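Side-chain contacts in adenine phosphoribosyltransferase (Leishmania donovani, PDB 1QB7), which probably makes AMP by salvage, joining free adenine to 5-phospho-alpha-D-ribose 1-diphosphate with release of diphosphate: residues T153-S156 with G157-L160; M128-Y132 with G133-K137; Q159-A163 with S164-V168; R36-P39 with R40-D43; M88-E92 with L93-F97. All blocks are in the same frame, centred on the assembly; numbering follows the deposited sequence. Where two conformers were deposited one is given.

Contact 1. Residues T153-S156 with G157-L160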
loop_
_atom_site.group_PDB
_atom_site.type_symbol
_atom_site.label_atom_id
_atom_site.label_comp_id
_atom_site.label_asym_id
_atom_site.label_seq_id
_atom_site.Cartn_x
_atom_site.Cartn_y
_atom_site.Cartn_z
ATOM N N THR A 153 6.523 -13.292 6.864
ATOM C CA THR A 153 5.175 -12.736 6.793
ATOM C C THR A 153 4.212 -13.664 6.070
ATOM O O THR A 153 3.018 -13.659 6.355
ATOM C CB THR A 153 5.160 -11.338 6.153
ATOM O OG1 THR A 153 5.929 -11.350 4.945
ATOM C CG2 THR A 153 5.743 -10.308 7.118
ATOM N N ALA A 154 4.733 -14.479 5.153
ATOM C CA ALA A 154 3.896 -15.433 4.426
ATOM C C ALA A 154 3.304 -16.410 5.442
ATOM O O ALA A 154 2.107 -16.718 5.401
ATOM C CB ALA A 154 4.715 -16.186 3.366
ATOM N N LEU A 155 4.147 -16.856 6.374
ATOM C CA LEU A 155 3.724 -17.774 7.422
ATOM C C LEU A 155 2.696 -17.094 8.329
ATOM O O LEU A 155 1.739 -17.736 8.769
ATOM C CB LEU A 155 4.921 -18.272 8.239
ATOM C CG LEU A 155 4.584 -19.168 9.445
ATOM C CD1 LEU A 155 3.910 -20.461 8.997
ATOM C CD2 LEU A 155 5.844 -19.477 10.234
ATOM N N SER A 156 2.887 -15.806 8.611
ATOM C CA SER A 156 1.919 -15.080 9.440
ATOM C C SER A 156 0.563 -15.064 8.738
ATOM O O SER A 156 -0.486 -15.220 9.372
ATOM C CB SER A 156 2.382 -13.650 9.700
ATOM O OG SER A 156 3.288 -13.619 10.787
ATOM N N GLY A 157 0.608 -14.909 7.417
ATOM C CA GLY A 157 -0.602 -14.894 6.616
ATOM C C GLY A 157 -1.337 -16.213 6.714
ATOM O O GLY A 157 -2.546 -16.230 6.910
ATOM N N LEU A 158 -0.602 -17.316 6.603
ATOM C CA LEU A 158 -1.187 -18.654 6.688
ATOM C C LEU A 158 -1.837 -18.875 8.052
ATOM O O LEU A 158 -2.953 -19.369 8.140
ATOM C CB LEU A 158 -0.114 -19.723 6.440
ATOM C CG LEU A 158 0.684 -19.598 5.135
ATOM C CD1 LEU A 158 1.770 -20.664 5.069
ATOM C CD2 LEU A 158 -0.243 -19.701 3.945
ATOM N N GLN A 159 -1.146 -18.479 9.116
ATOM C CA GLN A 159 -1.670 -18.640 10.467
ATOM C C GLN A 159 -2.966 -17.862 10.665
ATOM O O GLN A 159 -3.931 -18.382 11.219
ATOM C CB GLN A 159 -0.636 -18.179 11.497
ATOM C CG GLN A 159 0.619 -19.037 11.544
ATOM C CD GLN A 159 1.674 -18.484 12.484
ATOM O OE1 GLN A 159 1.714 -17.283 12.762
ATOM N NE2 GLN A 159 2.552 -19.359 12.962
ATOM N N LEU A 160 -2.975 -16.613 10.208
ATOM C CA LEU A 160 -4.139 -15.747 10.347
ATOM C C LEU A 160 -5.352 -16.273 9.585
ATOM O O LEU A 160 -6.472 -16.225 10.092
ATOM C CB LEU A 160 -3.788 -14.315 9.927
ATOM C CG LEU A 160 -2.791 -13.594 10.846
ATOM C CD1 LEU A 160 -2.281 -12.326 10.186
ATOM C CD2 LEU A 160 -3.430 -13.298 12.205
HETATM O O HOH W 1 3.983 -15.888 12.065
#

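Contact 2. Residues M128-Y132 with G133-K137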
loop_
_atom_site.group_PDB
_atom_site.type_symbol
_atom_site.label_atom_id
_atom_site.label_comp_id
_atom_site.label_asym_id
_atom_site.label_seq_id
_atom_site.Cartn_x
_atom_site.Cartn_y
_atom_site.Cartn_z
ATOM N N MET A 128 2.227 -10.128 13.020
ATOM C CA MET A 128 1.305 -9.435 12.123
ATOM C C MET A 128 -0.144 -9.713 12.505
ATOM O O MET A 128 -0.435 -10.699 13.181
ATOM C CB MET A 128 1.582 -9.841 10.677
ATOM C CG MET A 128 2.986 -9.472 10.191
ATOM S SD MET A 128 3.264 -7.689 10.096
ATOM C CE MET A 128 2.427 -7.315 8.575
ATOM N N THR A 129 -1.053 -8.838 12.073
ATOM C CA THR A 129 -2.470 -8.977 12.406
ATOM C C THR A 129 -3.437 -8.679 11.261
ATOM O O THR A 129 -3.063 -8.161 10.210
ATOM C CB THR A 129 -2.884 -7.997 13.547
ATOM O OG1 THR A 129 -2.890 -6.651 13.047
ATOM C CG2 THR A 129 -1.931 -8.078 14.730
ATOM N N ILE A 130 -4.692 -9.037 11.505
ATOM C CA ILE A 130 -5.814 -8.760 10.613
ATOM C C ILE A 130 -6.952 -8.519 11.601
ATOM O O ILE A 130 -6.903 -9.001 12.739
ATOM C CB ILE A 130 -6.225 -9.941 9.666
ATOM C CG1 ILE A 130 -6.629 -11.177 10.470
ATOM C CG2 ILE A 130 -5.141 -10.221 8.627
ATOM C CD1 ILE A 130 -7.252 -12.258 9.627
ATOM N N ARG A 131 -7.946 -7.739 11.199
ATOM C CA ARG A 131 -9.069 -7.479 12.079
ATOM C C ARG A 131 -9.893 -8.757 12.208
ATOM O O ARG A 131 -10.119 -9.467 11.230
ATOM C CB ARG A 131 -9.942 -6.345 11.532
ATOM C CG ARG A 131 -10.994 -5.841 12.525
ATOM C CD ARG A 131 -12.002 -4.890 11.886
ATOM N NE ARG A 131 -12.847 -5.574 10.911
ATOM C CZ ARG A 131 -12.631 -5.591 9.598
ATOM N NH1 ARG A 131 -11.599 -4.938 9.068
ATOM N NH2 ARG A 131 -13.459 -6.258 8.804
ATOM N N TYR A 132 -10.284 -9.069 13.433
ATOM C CA TYR A 132 -11.088 -10.245 13.720
ATOM C C TYR A 132 -12.377 -10.169 12.908
ATOM O O TYR A 132 -13.103 -9.187 12.994
ATOM C CB TYR A 132 -11.421 -10.261 15.215
ATOM C CG TYR A 132 -12.210 -11.458 15.675
ATOM C CD1 TYR A 132 -13.603 -11.458 15.634
ATOM C CD2 TYR A 132 -11.564 -12.586 16.175
ATOM C CE1 TYR A 132 -14.334 -12.553 16.082
ATOM C CE2 TYR A 132 -12.282 -13.684 16.627
ATOM C CZ TYR A 132 -13.665 -13.664 16.581
ATOM O OH TYR A 132 -14.378 -14.747 17.053
ATOM N N GLY A 133 -12.635 -11.186 12.094
ATOM C CA GLY A 133 -13.853 -11.204 11.302
ATOM C C GLY A 133 -13.741 -10.637 9.900
ATOM O O GLY A 133 -14.729 -10.616 9.172
ATOM N N SER A 134 -12.560 -10.142 9.533
ATOM C CA SER A 134 -12.358 -9.595 8.195
ATOM C C SER A 134 -12.441 -10.742 7.181
ATOM O O SER A 134 -12.726 -10.527 6.005
ATOM C CB SER A 134 -11.013 -8.863 8.094
ATOM O OG SER A 134 -9.939 -9.698 8.478
ATOM N N ILE A 135 -12.135 -11.949 7.648
ATOM C CA ILE A 135 -12.223 -13.152 6.835
ATOM C C ILE A 135 -12.998 -14.142 7.681
ATOM O O ILE A 135 -12.689 -14.351 8.853
ATOM C CB ILE A 135 -10.836 -13.759 6.460
ATOM C CG1 ILE A 135 -9.935 -12.705 5.818
ATOM C CG2 ILE A 135 -11.001 -14.976 5.604
ATOM C CD1 ILE A 135 -8.490 -13.134 5.717
ATOM N N GLY A 136 -14.046 -14.713 7.108
ATOM C CA GLY A 136 -14.848 -15.652 7.864
ATOM C C GLY A 136 -14.683 -17.089 7.435
ATOM O O GLY A 136 -13.893 -17.402 6.542
ATOM N N LYS A 137 -15.425 -17.963 8.106
ATOM C CA LYS A 137 -15.421 -19.387 7.813
ATOM C C LYS A 137 -15.845 -19.575 6.365
ATOM O O LYS A 137 -16.767 -18.909 5.886
ATOM C CB LYS A 137 -16.407 -20.102 8.739
ATOM C CG LYS A 137 -16.566 -21.591 8.489
ATOM C CD LYS A 137 -17.500 -22.186 9.529
ATOM C CE LYS A 137 -17.681 -23.680 9.340
ATOM N NZ LYS A 137 -18.673 -24.217 10.324
#

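Contact 3. Residues Q159-A163 with S164-V168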
loop_
_atom_site.group_PDB
_atom_site.type_symbol
_atom_site.label_atom_id
_atom_site.label_comp_id
_atom_site.label_asym_id
_atom_site.label_seq_id
_atom_site.Cartn_x
_atom_site.Cartn_y
_atom_site.Cartn_z
ATOM N N GLN A 159 -1.146 -18.479 9.116
ATOM C CA GLN A 159 -1.670 -18.640 10.467
ATOM C C GLN A 159 -2.966 -17.862 10.665
ATOM O O GLN A 159 -3.931 -18.382 11.219
ATOM C CB GLN A 159 -0.636 -18.179 11.497
ATOM C CG GLN A 159 0.619 -19.037 11.544
ATOM C CD GLN A 159 1.674 -18.484 12.484
ATOM O OE1 GLN A 159 1.714 -17.283 12.762
ATOM N NE2 GLN A 159 2.552 -19.359 12.962
ATOM N N LEU A 160 -2.975 -16.613 10.208
ATOM C CA LEU A 160 -4.139 -15.747 10.347
ATOM C C LEU A 160 -5.352 -16.273 9.585
ATOM O O LEU A 160 -6.472 -16.225 10.092
ATOM C CB LEU A 160 -3.788 -14.315 9.927
ATOM C CG LEU A 160 -2.791 -13.594 10.846
ATOM C CD1 LEU A 160 -2.281 -12.326 10.186
ATOM C CD2 LEU A 160 -3.430 -13.298 12.205
ATOM N N VAL A 161 -5.126 -16.796 8.382
ATOM C CA VAL A 161 -6.212 -17.351 7.575
ATOM C C VAL A 161 -6.751 -18.637 8.221
ATOM O O VAL A 161 -7.961 -18.820 8.325
ATOM C CB VAL A 161 -5.764 -17.613 6.111
ATOM C CG1 VAL A 161 -6.876 -18.299 5.333
ATOM C CG2 VAL A 161 -5.394 -16.303 5.429
ATOM N N GLU A 162 -5.856 -19.507 8.689
ATOM C CA GLU A 162 -6.274 -20.750 9.343
ATOM C C GLU A 162 -7.076 -20.447 10.609
ATOM O O GLU A 162 -8.130 -21.035 10.831
ATOM C CB GLU A 162 -5.070 -21.641 9.701
ATOM C CG GLU A 162 -5.358 -22.765 10.685
ATOM C CD GLU A 162 -4.119 -23.564 11.038
ATOM O OE1 GLU A 162 -3.029 -22.966 11.186
ATOM O OE2 GLU A 162 -4.242 -24.799 11.171
ATOM N N ALA A 163 -6.572 -19.530 11.432
ATOM C CA ALA A 163 -7.243 -19.155 12.673
ATOM C C ALA A 163 -8.631 -18.575 12.407
ATOM O O ALA A 163 -9.519 -18.649 13.260
ATOM C CB ALA A 163 -6.395 -18.164 13.447
ATOM N N SER A 164 -8.810 -17.995 11.222
ATOM C CA SER A 164 -10.086 -17.410 10.821
ATOM C C SER A 164 -11.056 -18.468 10.304
ATOM O O SER A 164 -12.176 -18.150 9.894
ATOM C CB SER A 164 -9.860 -16.365 9.736
ATOM O OG SER A 164 -9.147 -15.266 10.254
ATOM N N ASP A 165 -10.612 -19.724 10.322
ATOM C CA ASP A 165 -11.411 -20.856 9.858
ATOM C C ASP A 165 -11.628 -20.757 8.342
ATOM O O ASP A 165 -12.666 -21.165 7.817
ATOM C CB ASP A 165 -12.754 -20.904 10.612
ATOM C CG ASP A 165 -13.351 -22.307 10.686
ATOM O OD1 ASP A 165 -12.764 -23.256 10.124
ATOM O OD2 ASP A 165 -14.414 -22.461 11.328
ATOM N N ALA A 166 -10.631 -20.215 7.648
ATOM C CA ALA A 166 -10.677 -20.046 6.196
ATOM C C ALA A 166 -9.532 -20.826 5.557
ATOM O O ALA A 166 -8.692 -21.390 6.256
ATOM C CB ALA A 166 -10.562 -18.562 5.838
ATOM N N VAL A 167 -9.506 -20.867 4.228
ATOM C CA VAL A 167 -8.438 -21.570 3.519
ATOM C C VAL A 167 -7.658 -20.626 2.610
ATOM O O VAL A 167 -8.196 -19.640 2.092
ATOM C CB VAL A 167 -8.961 -22.787 2.680
ATOM C CG1 VAL A 167 -9.561 -23.850 3.591
ATOM C CG2 VAL A 167 -9.982 -22.339 1.656
ATOM N N VAL A 168 -6.369 -20.914 2.475
ATOM C CA VAL A 168 -5.473 -20.140 1.622
ATOM C C VAL A 168 -5.539 -20.706 0.202
ATOM O O VAL A 168 -5.381 -21.915 0.001
ATOM C CB VAL A 168 -4.011 -20.224 2.138
ATOM C CG1 VAL A 168 -3.034 -19.637 1.120
ATOM C CG2 VAL A 168 -3.889 -19.504 3.473
HETATM O O HOH W 2 -8.698 -23.382 8.324
#

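Contact 4. Residues R36-P39 with R40-D43. With ADE (adenine), chain C.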
loop_
_atom_site.group_PDB
_atom_site.type_symbol
_atom_site.label_atom_id
_atom_site.label_comp_id
_atom_site.label_asym_id
_atom_site.label_seq_id
_atom_site.Cartn_x
_atom_site.Cartn_y
_atom_site.Cartn_z
ATOM N N ARG A 36 17.972 -2.081 3.100
ATOM C CA ARG A 36 18.177 -3.376 3.736
ATOM C C ARG A 36 19.539 -3.957 3.389
ATOM O O ARG A 36 20.110 -3.648 2.340
ATOM C CB ARG A 36 17.078 -4.337 3.285
ATOM C CG ARG A 36 16.436 -5.143 4.393
ATOM C CD ARG A 36 15.404 -6.091 3.804
ATOM N NE ARG A 36 14.733 -6.908 4.813
ATOM C CZ ARG A 36 15.322 -7.873 5.515
ATOM N NH1 ARG A 36 16.609 -8.150 5.330
ATOM N NH2 ARG A 36 14.617 -8.576 6.393
ATOM N N ASN A 37 20.057 -4.810 4.266
ATOM C CA ASN A 37 21.351 -5.423 4.028
ATOM C C ASN A 37 21.235 -6.786 3.352
ATOM O O ASN A 37 21.398 -7.830 3.980
ATOM C CB ASN A 37 22.163 -5.525 5.326
ATOM C CG ASN A 37 23.584 -6.039 5.094
ATOM O OD1 ASN A 37 24.135 -6.757 5.927
ATOM N ND2 ASN A 37 24.177 -5.675 3.957
ATOM N N VAL A 38 20.881 -6.756 2.076
ATOM C CA VAL A 38 20.772 -7.954 1.255
ATOM C C VAL A 38 21.606 -7.640 0.017
ATOM O O VAL A 38 21.788 -6.473 -0.337
ATOM C CB VAL A 38 19.299 -8.290 0.860
ATOM C CG1 VAL A 38 18.510 -8.723 2.086
ATOM C CG2 VAL A 38 18.627 -7.102 0.191
ATOM N N PRO A 39 22.173 -8.665 -0.625
ATOM C CA PRO A 39 22.990 -8.443 -1.819
ATOM C C PRO A 39 22.300 -7.597 -2.887
ATOM O O PRO A 39 22.863 -6.617 -3.376
ATOM C CB PRO A 39 23.239 -9.861 -2.315
ATOM C CG PRO A 39 23.305 -10.631 -1.042
ATOM C CD PRO A 39 22.119 -10.097 -0.289
ATOM N N ARG A 40 21.074 -7.972 -3.236
ATOM C CA ARG A 40 20.321 -7.258 -4.254
ATOM C C ARG A 40 18.879 -7.028 -3.801
ATOM O O ARG A 40 18.068 -7.955 -3.748
ATOM C CB ARG A 40 20.356 -8.033 -5.578
ATOM C CG ARG A 40 21.768 -8.408 -6.052
ATOM C CD ARG A 40 21.760 -9.096 -7.404
ATOM N NE ARG A 40 20.797 -10.190 -7.448
ATOM C CZ ARG A 40 20.431 -10.834 -8.554
ATOM N NH1 ARG A 40 20.974 -10.521 -9.726
ATOM N NH2 ARG A 40 19.537 -11.810 -8.485
ATOM N N PHE A 41 18.584 -5.784 -3.439
ATOM C CA PHE A 41 17.251 -5.398 -2.989
ATOM C C PHE A 41 16.407 -5.041 -4.214
ATOM O O PHE A 41 16.667 -4.029 -4.863
ATOM C CB PHE A 41 17.361 -4.198 -2.040
ATOM C CG PHE A 41 16.042 -3.741 -1.480
ATOM C CD1 PHE A 41 15.274 -2.786 -2.149
ATOM C CD2 PHE A 41 15.562 -4.261 -0.285
ATOM C CE1 PHE A 41 14.053 -2.360 -1.636
ATOM C CE2 PHE A 41 14.341 -3.840 0.232
ATOM C CZ PHE A 41 13.588 -2.886 -0.449
ATOM N N ALA A 42 15.422 -5.880 -4.542
ATOM C CA ALA A 42 14.556 -5.643 -5.698
ATOM C C ALA A 42 13.506 -4.580 -5.386
ATOM O O ALA A 42 12.549 -4.838 -4.664
ATOM C CB ALA A 42 13.894 -6.931 -6.137
ATOM N N ASP A 43 13.688 -3.399 -5.966
ATOM C CA ASP A 43 12.810 -2.251 -5.749
ATOM C C ASP A 43 11.406 -2.354 -6.378
ATOM O O ASP A 43 11.256 -2.386 -7.603
ATOM C CB ASP A 43 13.539 -0.997 -6.243
ATOM C CG ASP A 43 12.825 0.291 -5.883
ATOM O OD1 ASP A 43 11.904 0.283 -5.045
ATOM O OD2 ASP A 43 13.205 1.327 -6.454
HETATM N N9 ADE C . 14.219 -9.355 1.419
HETATM C C8 ADE C . 13.205 -8.534 1.735
HETATM N N7 ADE C . 12.874 -7.689 0.752
HETATM C C5 ADE C . 13.749 -8.008 -0.257
HETATM C C6 ADE C . 13.936 -7.501 -1.548
HETATM N N6 ADE C . 13.186 -6.514 -2.032
HETATM N N1 ADE C . 14.923 -8.069 -2.293
HETATM C C2 ADE C . 15.660 -9.061 -1.778
HETATM N N3 ADE C . 15.569 -9.616 -0.565
HETATM C C4 ADE C . 14.581 -9.030 0.142
#

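Contact 5. Residues M88-E92 with L93-F97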
loop_
_atom_site.group_PDB
_atom_site.type_symbol
_atom_site.label_atom_id
_atom_site.label_comp_id
_atom_site.label_asym_id
_atom_site.label_seq_id
_atom_site.Cartn_x
_atom_site.Cartn_y
_atom_site.Cartn_z
ATOM N N MET A 88 -5.836 -3.303 -6.837
ATOM C CA MET A 88 -6.158 -3.222 -8.256
ATOM C C MET A 88 -6.698 -4.537 -8.807
ATOM O O MET A 88 -7.384 -4.549 -9.824
ATOM C CB MET A 88 -4.982 -2.700 -9.087
ATOM C CG MET A 88 -3.769 -3.580 -9.126
ATOM S SD MET A 88 -2.514 -2.869 -10.206
ATOM C CE MET A 88 -1.339 -4.204 -10.189
ATOM N N ILE A 89 -6.404 -5.642 -8.128
ATOM C CA ILE A 89 -6.909 -6.942 -8.553
ATOM C C ILE A 89 -8.302 -7.138 -7.952
ATOM O O ILE A 89 -9.257 -7.464 -8.660
ATOM C CB ILE A 89 -5.988 -8.082 -8.085
ATOM C CG1 ILE A 89 -4.609 -7.942 -8.730
ATOM C CG2 ILE A 89 -6.586 -9.431 -8.452
ATOM C CD1 ILE A 89 -3.552 -8.826 -8.092
ATOM N N ALA A 90 -8.408 -6.892 -6.647
ATOM C CA ALA A 90 -9.658 -7.031 -5.907
ATOM C C ALA A 90 -10.794 -6.173 -6.467
ATOM O O ALA A 90 -11.950 -6.603 -6.480
ATOM C CB ALA A 90 -9.432 -6.710 -4.427
ATOM N N VAL A 91 -10.463 -4.973 -6.940
ATOM C CA VAL A 91 -11.467 -4.066 -7.500
ATOM C C VAL A 91 -12.103 -4.654 -8.765
ATOM O O VAL A 91 -13.295 -4.469 -9.017
ATOM C CB VAL A 91 -10.869 -2.656 -7.787
ATOM C CG1 VAL A 91 -9.975 -2.678 -9.009
ATOM C CG2 VAL A 91 -11.975 -1.637 -7.942
ATOM N N GLU A 92 -11.310 -5.402 -9.529
ATOM C CA GLU A 92 -11.787 -6.035 -10.751
ATOM C C GLU A 92 -12.595 -7.299 -10.451
ATOM O O GLU A 92 -13.608 -7.572 -11.100
ATOM C CB GLU A 92 -10.607 -6.384 -11.657
ATOM C CG GLU A 92 -9.823 -5.179 -12.144
ATOM C CD GLU A 92 -10.684 -4.166 -12.887
ATOM O OE1 GLU A 92 -11.725 -4.547 -13.465
ATOM O OE2 GLU A 92 -10.312 -2.976 -12.906
ATOM N N LEU A 93 -12.114 -8.081 -9.491
ATOM C CA LEU A 93 -12.772 -9.316 -9.084
ATOM C C LEU A 93 -14.000 -9.012 -8.237
ATOM O O LEU A 93 -14.826 -9.895 -7.984
ATOM C CB LEU A 93 -11.810 -10.181 -8.266
ATOM C CG LEU A 93 -10.535 -10.676 -8.946
ATOM C CD1 LEU A 93 -9.693 -11.454 -7.940
ATOM C CD2 LEU A 93 -10.896 -11.539 -10.139
ATOM N N GLU A 94 -14.086 -7.765 -7.772
ATOM C CA GLU A 94 -15.188 -7.303 -6.936
ATOM C C GLU A 94 -15.283 -8.090 -5.629
ATOM O O GLU A 94 -16.361 -8.542 -5.233
ATOM C CB GLU A 94 -16.509 -7.346 -7.713
ATOM C CG GLU A 94 -16.486 -6.473 -8.963
ATOM C CD GLU A 94 -17.796 -6.480 -9.741
ATOM O OE1 GLU A 94 -18.617 -7.403 -9.547
ATOM O OE2 GLU A 94 -17.995 -5.555 -10.559
ATOM N N ILE A 95 -14.128 -8.293 -4.992
ATOM C CA ILE A 95 -14.047 -8.993 -3.710
ATOM C C ILE A 95 -13.272 -8.093 -2.741
ATOM O O ILE A 95 -12.577 -7.163 -3.165
ATOM C CB ILE A 95 -13.373 -10.397 -3.829
ATOM C CG1 ILE A 95 -11.958 -10.279 -4.411
ATOM C CG2 ILE A 95 -14.246 -11.336 -4.664
ATOM C CD1 ILE A 95 -11.213 -11.595 -4.481
ATOM N N PRO A 96 -13.418 -8.326 -1.428
ATOM C CA PRO A 96 -12.729 -7.521 -0.413
ATOM C C PRO A 96 -11.203 -7.604 -0.434
ATOM O O PRO A 96 -10.629 -8.635 -0.806
ATOM C CB PRO A 96 -13.247 -8.119 0.905
ATOM C CG PRO A 96 -14.566 -8.681 0.544
ATOM C CD PRO A 96 -14.294 -9.320 -0.786
ATOM N N PHE A 97 -10.551 -6.497 -0.085
ATOM C CA PHE A 97 -9.103 -6.493 0.040
ATOM C C PHE A 97 -8.861 -6.275 1.526
ATOM O O PHE A 97 -9.263 -5.251 2.084
ATOM C CB PHE A 97 -8.406 -5.387 -0.762
ATOM C CG PHE A 97 -6.915 -5.323 -0.506
ATOM C CD1 PHE A 97 -6.060 -6.273 -1.057
ATOM C CD2 PHE A 97 -6.381 -4.369 0.358
ATOM C CE1 PHE A 97 -4.700 -6.277 -0.751
ATOM C CE2 PHE A 97 -5.025 -4.365 0.669
ATOM C CZ PHE A 97 -4.185 -5.323 0.114
HETATM O O HOH W 3 -15.555 -5.921 -12.451
#

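Contact 1. Residues T153-S156 with G157-L160
Leu155 and Gln159, one turn apart on helix 152-163, send their side chains out on the same side and cross obliquely. This helix follows the PRPP-binding loop of the type I phosphoribosyltransferase fold, and Thr153 in its first turn belongs to the magnesium site. The amide end of Gln159 swings back along the helix until NE2 lies 4.1 Å from Leu155 CG. It can do so because Gln159 CG sits beside its own backbone N (chi1 -66°), passing within 3.3 Å of Leu155 O, while the chain beyond runs straight. Leu158 and Leu160 lean back in the same way, each over the carbonyl one turn earlier: Leu158 CG is 3.2 Å from Ala154 O, and Leu160 CG lies equally close to Ser156 O. Ala154 O and Ser156 O accept the helical bonds from Leu158 N and Leu160 N, and the leucine CG atoms lie against the same oxygens. Outside the stretch, Ser156 OG bonds to Ser113 OG and Gln159 OE1 accepts from Glu114 N, tying the helix to residues 113-114. A water joins the two polar ends: it lies 2.7 Å from Ser156 OG and donates to Gln159 OE1 at 2.8 Å.

Contact 2. Residues M128-Y132 with G133-K137
Ser134 grips the carbonyl oxygen of Arg131 twice, and these two bonds are the polar part of the contact. The hydroxyl donates from Ser134 OG to Arg131 O at 2.8 Å, lying in the carbonyl plane. The amide Ser134 N reaches the same Arg131 O at 3.0 Å from well above that plane, so the two donors approach from different directions. OG can share the acceptor because chi1 is 55°, which puts it between the serine's own N and carbonyl carbon and turns it back toward the strand. A methyl also lies against this hydroxyl, Ile130 CD1 being 3.9 Å from Ser134 OG. The backbone here is a type II beta turn from Arg131 to Ser134, leading the chain out of strand 129-131, which pairs antiparallel with strand 110-112. Gly133 takes its third position with phi at 93°, where a CB would collide with Tyr132 O. The apolar pair is Ile130 CD1 with Ile135 CD1 at 4.2 Å, in the modelled conformer of Ile135, the two side chains standing at about a right angle. The third kind of contact involves a flat group: the Arg131 chain bends at chi3 and lays one face of its guanidinium over Ser134 CB, with NH2 3.6 Å from that carbon. Across the dimer interface Arg131 NH2 forms a salt bridge with Glu49 of the second subunit, and Tyr132 OH a hydrogen bond with Glu233 of the second subunit.

Contact 3. Residues Q159-A163 with S164-V168
Leu160 O is held by both donors of Ser164. The hydroxyl makes the shorter bond, Ser164 OG donating to Leu160 O at 2.8 Å, while Ser164 N adds a weak bond to the same oxygen at 3.1 Å. The OG arrives there because chi1 of -67° places it beside the serine's own N, facing back along the helix. One residue later Asp165 takes positive phi (67°) and closes a Schellman motif: Ala166 N reaches back to Val161 O at 3.1 Å, and Asp165 N to Glu162 O at 2.9 Å. A water donates to Ala166 O and, weakly, to Glu162 O. Apolar side chains also meet across the turn. Val161 CG1 touches Ala166 CB and Val168 CG2, each at 3.7 Å, the two valine side chains standing at about a right angle. In the modelled conformer Glu162 forms a salt bridge with Arg193, and Ala163 meets Cys227 of the second subunit. Thus the last turn of helix 152-163 is folded directly onto the start of strand 167-173. Val161 also packs on Val141 and Leu143 of the adjacent parallel strand 140-145, and Leu160 and Ser164 lie against Ile130 of strand 129-131 and Ile111 of strand 110-112.

Contact 4. Residues R36-P39 with R40-D43
Arg36 and Phe41 meet in the adenine pocket, where CB of the arginine comes 3.9 Å from Phe41 CD2. The loop and the short strand 41-42, which pairs antiparallel with strand 28-29, form one part of the pocket; Arg81, Val147 and Ala149 complete it. Phe41 has CG anti to its own N (chi1 -178°), and this turns one ring face to the purine: adenine N6 lies 3.6 Å above the ring plane, displaced toward the rim. Val38 CG2, the branch in the crowded position between backbone N and carbonyl carbon, lies at the ring's edge, near its plane, and touches Phe41 CB at 3.9 Å. Its other methyl, CG1, points to the purine, near N3. Arg36 has an unusual first torsion (chi1 -134°) and then runs extended as far as NE. That long arm carries the guanidinium across the imidazole side of adenine, with NE 3.8 Å from C8 and one guanidinium face toward N9, while the citrate bound in the crystal lies close by. Arg40 goes the other way. Its chain bends at chi3 and takes the guanidinium to Asp205 O and Leu208 O, with a cation-pi contact to Trp28, while its backbone stays at the ligand, Arg40 O lying 3.3 Å from adenine C2. Arg81 NH2 adds a further bond to the base. The Watson-Crick edge is read by the backbone of Ala42, whose N donates to adenine N1 at 3.2 Å and whose O accepts from adenine N6 at 3.2 Å.

Contact 5. Residues M88-E92 with L93-F97
Phe97 meets Ala90 through its aliphatic root, Ala90 CB lying 4.0 Å from Phe97 CB. With CG anti to its N (chi1 174°), the ring is carried on past Ala90, and the side chain packs on Ile75 of strand 74-78 and on Leu84 of the second subunit. The flat carboxylate of Glu94 has a water at its OE2 (3.1 Å), which also donates to Glu92 O. Helix 86-93 ends here. Glu94 leaves it with positive phi, and Ala90 O then receives Ile95 N at 3.1 Å as well as a weak bond from Glu94 N. Ala90 CB is closed in by the turning chain, 3.4 Å from Ile95 O. On another side of the helix Ile89 and Leu93 lie side by side and point the same way, Ile89 CG2 touching Leu93 CD1 at 3.7 Å. Glu92 bends at chi2 and gives its OE2 to Arg58 of the second subunit in a salt bridge. The two acids keep apart, Glu92 OE1 and Glu94 OE2 being 7.0 Å from each other. Ile89 and Leu93 thus pack on helix 51-67 of their own subunit, whereas the dimer partner meets apolar groups such as Phe97 as well as the acid of Glu92, which Arg58 of that partner would be expected to keep ionised.

In the fold
Contact 1 is the buried one; contacts 2, 3 and 5 are partly buried and contact 4 lies at the surface. Contacts 1 and 3 share Gln159 and Leu160 on helix 152-163, and contact 2 joins them from the side: Leu160 CD1 packs on Ile130 CG2, and Ile130 CD1 on Ser164 OG. Contacts 3 and 5 both turn a helix into a strand of the parallel part of the main sheet, the first with a serine hydroxyl bonded to a helix carbonyl, the second by backbone bonds to Ala90 O, with Glu92 bridged to the dimer partner. Contact 4, 30 to 31 Å between centres from contacts 2, 3 and 5, bonds adenine through the backbone of Ala42.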